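Local coordinates for protein kojibiose phosphorylase (Gut metagenome, PDB 6W0P) that is a carbohydrate-active enzyme of glycosyl hydrolase family 65, with a largely helical central catalytic domain, at residues T487-M492 against M592-Y597; T543-Q548 against A608-Y613. One frame throughout, in Å; residues are numbered along the deposited sequence.

Both contacts lie within the family 65 central catalytic domain, and their centres are about 13 Å apart. From the N terminus the chain first runs through 487-492, at the start of helix 487-504, and then through the loop segment 543-548. Next comes 592-597, which closes the long loop of contact 1, and last 608-613, which closes that of contact 2. The segments alternate, so the two loops cross rather than nest. Thr487 and residues Glu547 and Gln548 are probably hydrogen-bonded, and Phe546 packs on Phe593. Helix 487-504, the loop and the consecutive helices 590-596 and 603-613 thus form one continuous patch of the fold.

Contact 1 of 2, residues T487-M492 against M592-Y597; sequences TYTNFM and MFMFLY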
# COMPACT_ATOMS: atom_id res chain seq x y z
N THR A 487 5.71 23.57 -3.73
CA THR A 487 6.66 24.68 -4.02
C THR A 487 8.09 24.17 -3.85
O THR A 487 8.89 24.48 -4.71
CB THR A 487 6.34 25.91 -3.17
OG1 THR A 487 4.98 26.19 -3.51
CG2 THR A 487 7.26 27.07 -3.48
N TYR A 488 8.37 23.35 -2.84
CA TYR A 488 9.73 22.77 -2.70
C TYR A 488 10.12 22.07 -4.01
O TYR A 488 11.21 22.34 -4.56
CB TYR A 488 9.83 21.78 -1.54
CG TYR A 488 11.24 21.29 -1.35
CD1 TYR A 488 11.73 20.21 -2.06
CD2 TYR A 488 12.11 21.99 -0.53
CE1 TYR A 488 13.05 19.78 -1.90
CE2 TYR A 488 13.42 21.57 -0.35
CZ TYR A 488 13.90 20.46 -1.04
OH TYR A 488 15.21 20.12 -0.89
N THR A 489 9.27 21.17 -4.49
CA THR A 489 9.54 20.38 -5.73
C THR A 489 9.80 21.33 -6.92
O THR A 489 10.84 21.17 -7.62
CB THR A 489 8.38 19.40 -5.97
OG1 THR A 489 8.22 18.55 -4.83
CG2 THR A 489 8.56 18.58 -7.23
N ASN A 490 8.92 22.31 -7.14
CA ASN A 490 8.96 23.18 -8.35
C ASN A 490 10.16 24.12 -8.22
O ASN A 490 10.91 24.28 -9.21
CB ASN A 490 7.65 23.94 -8.56
CG ASN A 490 6.52 23.01 -8.96
OD1 ASN A 490 6.63 21.81 -8.80
ND2 ASN A 490 5.44 23.59 -9.45
N PHE A 491 10.33 24.71 -7.04
CA PHE A 491 11.41 25.68 -6.74
C PHE A 491 12.75 24.98 -6.99
O PHE A 491 13.56 25.50 -7.79
CB PHE A 491 11.28 26.20 -5.31
CG PHE A 491 12.24 27.30 -4.95
CD1 PHE A 491 13.49 27.02 -4.43
CD2 PHE A 491 11.88 28.63 -5.10
CE1 PHE A 491 14.36 28.04 -4.10
CE2 PHE A 491 12.74 29.65 -4.74
CZ PHE A 491 13.98 29.35 -4.23
N MET A 492 12.97 23.83 -6.35
CA MET A 492 14.27 23.12 -6.46
C MET A 492 14.51 22.65 -7.91
O MET A 492 15.69 22.66 -8.31
CB MET A 492 14.31 21.93 -5.49
CG MET A 492 14.29 22.35 -4.04
SD MET A 492 15.65 23.46 -3.61
CE MET A 492 17.00 22.29 -3.62
N MET A 592 12.28 24.53 4.25
CA MET A 592 13.44 23.76 3.74
C MET A 592 14.07 24.51 2.55
O MET A 592 15.27 24.73 2.59
CB MET A 592 13.02 22.36 3.29
CG MET A 592 14.20 21.46 3.09
SD MET A 592 14.99 21.14 4.69
CE MET A 592 16.60 20.58 4.14
N PHE A 593 13.33 24.88 1.51
CA PHE A 593 14.01 25.53 0.35
C PHE A 593 14.45 26.94 0.77
O PHE A 593 15.45 27.41 0.26
CB PHE A 593 13.20 25.44 -0.94
CG PHE A 593 12.01 26.34 -1.04
CD1 PHE A 593 12.16 27.68 -1.33
CD2 PHE A 593 10.73 25.83 -0.91
CE1 PHE A 593 11.06 28.52 -1.44
CE2 PHE A 593 9.63 26.65 -1.05
CZ PHE A 593 9.80 28.00 -1.31
N MET A 594 13.76 27.57 1.70
CA MET A 594 14.14 28.90 2.19
C MET A 594 15.45 28.78 2.97
O MET A 594 16.34 29.62 2.75
CB MET A 594 13.01 29.51 3.02
CG MET A 594 11.80 29.83 2.14
SD MET A 594 10.60 30.98 2.85
CE MET A 594 11.49 32.52 2.58
N PHE A 595 15.65 27.69 3.74
CA PHE A 595 16.95 27.41 4.41
C PHE A 595 18.05 27.20 3.36
O PHE A 595 19.13 27.80 3.52
CB PHE A 595 16.84 26.18 5.29
CG PHE A 595 18.17 25.62 5.74
CD1 PHE A 595 18.93 26.29 6.69
CD2 PHE A 595 18.61 24.39 5.29
CE1 PHE A 595 20.13 25.77 7.13
CE2 PHE A 595 19.82 23.87 5.73
CZ PHE A 595 20.58 24.57 6.63
N LEU A 596 17.80 26.36 2.34
CA LEU A 596 18.86 25.92 1.39
C LEU A 596 19.34 27.13 0.56
O LEU A 596 20.44 27.05 -0.05
CB LEU A 596 18.36 24.80 0.48
CG LEU A 596 18.02 23.47 1.16
CD1 LEU A 596 17.41 22.51 0.15
CD2 LEU A 596 19.24 22.83 1.84
N TYR A 597 18.54 28.18 0.55
CA TYR A 597 18.74 29.43 -0.23
C TYR A 597 18.48 30.65 0.65
O TYR A 597 17.95 31.68 0.13
CB TYR A 597 17.86 29.37 -1.48
CG TYR A 597 18.36 28.42 -2.53
CD1 TYR A 597 19.45 28.73 -3.34
CD2 TYR A 597 17.73 27.22 -2.72
CE1 TYR A 597 19.90 27.84 -4.31
CE2 TYR A 597 18.15 26.32 -3.68
CZ TYR A 597 19.24 26.63 -4.47
OH TYR A 597 19.59 25.69 -5.40
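Helix 487-504 packs here on helix 590-596 in a buried, mainly apolar contact of the catalytic domain, with Phe593 pushed as a knob into a hole made by Thr487, Tyr488, Phe491 and Met492. The axes of the segments 487-492 and 592-596 come within 10.2 Å, their directions 33° apart. Phe593 carries CG between its backbone N and carbonyl carbon (chi1 74°), which brings the ring in among the side chains of the other helix. There it stacks face to face with Phe491, centroids 4.2 Å apart and planes at 26°; CD1 of Phe593 lies over the centre of the Phe491 ring. Farther round the Phe593 ring, Thr487 offers its methyl, CG2 standing 3.4 Å from Phe593 CE2, while its hydroxyl turns to Glu547 O. Flat Tyr488 slides past Phe593 and lies alongside Met592, its CE2 3.5 Å from Met592 CG. Beyond the stack, the edge of Phe491 is directed toward the face of Tyr597 in an offset edge-to-face pair. Flexible Met492, bent at chi2 and chi3, brings SD to 3.8 Å from Tyr597 CE2, in the plane of that ring, and CE against Leu596 CD1. Helix 418-434 adds Tyr425 beside Tyr597 and Met492. The arrangement is a single knob-into-hole fit between two helices, built round an aromatic cluster of Phe491, Phe593 and Tyr597 with a Met-aromatic contact beside it.

Contact 2 of 2, residues T543-Q548 against A608-Y613; sequences TLLFEQ and ANYNYY
Asn609 and Tyr613, one turn apart on helix 603-613, bind the backbone of the loop 543-548, which begins with an ST turn: Thr543 OG1 accepts from Leu545 N at 3.2 Å. The tight part is polar and lies toward the buried side. An asparagine suits its place because one amide can serve a carbonyl and an N-H together. Its ND2 gives to Leu544 O at 2.8 Å, a bent bond of 143°, and also to Gln605 O in its own helix; its OD1 receives Phe546 N at 2.9 Å on a lone pair in the carbonyl plane. These partners should fix the rotation of the amide. The more exposed side is held without hydrogen bonds: Leu545 CD2 lies 3.3 Å from Ala608 O, and it also reaches Tyr612 CB at 3.8 Å and Ala608 CB at 4.0 Å, a small residue here being consistent with the close approach of the loop. Thr543, exposed, touches this side only with its carbonyl oxygen, against Ala608 CB. Farther along, Tyr613 is long enough to span from helix to loop, its ring overlain by Tyr612 CD2. Tyr613 OH donates to Phe546 O over 2.6 Å, the donor tilted 22° from the carbonyl plane.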
# COMPACT_ATOMS: atom_id res chain seq x y z
N THR A 543 1.77 39.22 0.75
CA THR A 543 1.94 38.55 2.08
C THR A 543 3.39 38.06 2.23
O THR A 543 3.79 37.76 3.36
CB THR A 543 0.95 37.39 2.25
OG1 THR A 543 1.35 36.37 1.34
CG2 THR A 543 -0.49 37.80 2.02
N LEU A 544 4.11 37.95 1.11
CA LEU A 544 5.49 37.39 1.04
C LEU A 544 5.47 35.87 1.32
O LEU A 544 6.56 35.32 1.56
CB LEU A 544 6.42 38.12 2.03
CG LEU A 544 6.46 39.65 1.99
CD1 LEU A 544 7.42 40.18 3.04
CD2 LEU A 544 6.86 40.18 0.61
N LEU A 545 4.30 35.21 1.28
CA LEU A 545 4.17 33.75 1.60
C LEU A 545 4.35 32.91 0.33
O LEU A 545 3.87 33.32 -0.73
CB LEU A 545 2.82 33.45 2.24
CG LEU A 545 2.59 34.05 3.63
CD1 LEU A 545 1.15 33.86 4.08
CD2 LEU A 545 3.53 33.44 4.66
N PHE A 546 5.05 31.78 0.44
CA PHE A 546 4.90 30.63 -0.49
C PHE A 546 3.76 29.76 0.03
O PHE A 546 3.63 29.59 1.28
CB PHE A 546 6.18 29.82 -0.62
CG PHE A 546 7.31 30.57 -1.25
CD1 PHE A 546 7.48 30.60 -2.63
CD2 PHE A 546 8.21 31.27 -0.46
CE1 PHE A 546 8.53 31.32 -3.20
CE2 PHE A 546 9.27 31.96 -1.04
CZ PHE A 546 9.43 31.98 -2.40
N GLU A 547 2.92 29.27 -0.88
CA GLU A 547 1.88 28.27 -0.50
C GLU A 547 2.51 26.91 -0.71
O GLU A 547 3.06 26.72 -1.77
CB GLU A 547 0.57 28.45 -1.29
CG GLU A 547 -0.55 27.56 -0.76
CD GLU A 547 -1.91 27.70 -1.44
OE1 GLU A 547 -1.96 28.20 -2.58
OE2 GLU A 547 -2.90 27.26 -0.85
N GLN A 548 2.47 26.02 0.28
CA GLN A 548 3.24 24.76 0.29
C GLN A 548 2.85 23.91 -0.91
O GLN A 548 3.74 23.27 -1.50
CB GLN A 548 3.01 23.97 1.58
CG GLN A 548 3.97 22.81 1.71
CD GLN A 548 3.80 22.10 3.02
OE1 GLN A 548 4.06 22.66 4.08
NE2 GLN A 548 3.38 20.85 2.93
N ALA A 608 7.59 36.05 7.51
CA ALA A 608 6.21 35.78 7.06
C ALA A 608 6.02 34.27 6.96
O ALA A 608 5.06 33.75 7.54
CB ALA A 608 5.93 36.46 5.75
N ASN A 609 6.94 33.57 6.30
CA ASN A 609 6.81 32.10 6.07
C ASN A 609 7.03 31.35 7.38
O ASN A 609 6.33 30.36 7.61
CB ASN A 609 7.70 31.63 4.93
CG ASN A 609 7.20 32.17 3.60
OD1 ASN A 609 6.40 31.48 2.97
ND2 ASN A 609 7.62 33.37 3.20
N TYR A 610 7.96 31.81 8.21
CA TYR A 610 8.22 31.19 9.52
C TYR A 610 6.94 31.27 10.36
O TYR A 610 6.57 30.25 11.00
CB TYR A 610 9.41 31.85 10.22
CG TYR A 610 9.73 31.26 11.57
CD1 TYR A 610 10.62 30.21 11.71
CD2 TYR A 610 9.14 31.77 12.71
CE1 TYR A 610 10.92 29.67 12.96
CE2 TYR A 610 9.42 31.24 13.96
CZ TYR A 610 10.29 30.17 14.08
OH TYR A 610 10.55 29.71 15.33
N ASN A 611 6.32 32.45 10.39
CA ASN A 611 5.15 32.72 11.26
C ASN A 611 3.98 31.87 10.78
O ASN A 611 3.21 31.45 11.62
CB ASN A 611 4.73 34.20 11.27
CG ASN A 611 5.57 35.08 12.18
OD1 ASN A 611 6.36 34.60 12.97
ND2 ASN A 611 5.44 36.39 12.02
N TYR A 612 3.84 31.63 9.47
CA TYR A 612 2.73 30.80 8.95
C TYR A 612 3.00 29.30 9.20
O TYR A 612 2.09 28.62 9.66
CB TYR A 612 2.43 31.08 7.48
CG TYR A 612 1.19 30.36 7.03
CD1 TYR A 612 -0.07 30.93 7.16
CD2 TYR A 612 1.27 29.06 6.54
CE1 TYR A 612 -1.21 30.24 6.78
CE2 TYR A 612 0.15 28.37 6.13
CZ TYR A 612 -1.10 28.96 6.24
OH TYR A 612 -2.19 28.23 5.89
N TYR A 613 4.21 28.80 8.91
CA TYR A 613 4.50 27.34 8.84
C TYR A 613 5.03 26.74 10.15
O TYR A 613 4.64 25.59 10.42
CB TYR A 613 5.42 27.06 7.65
CG TYR A 613 4.71 27.19 6.33
CD1 TYR A 613 3.69 26.33 5.97
CD2 TYR A 613 5.04 28.19 5.44
CE1 TYR A 613 3.02 26.46 4.76
CE2 TYR A 613 4.40 28.32 4.23
CZ TYR A 613 3.38 27.47 3.89
OH TYR A 613 2.75 27.64 2.69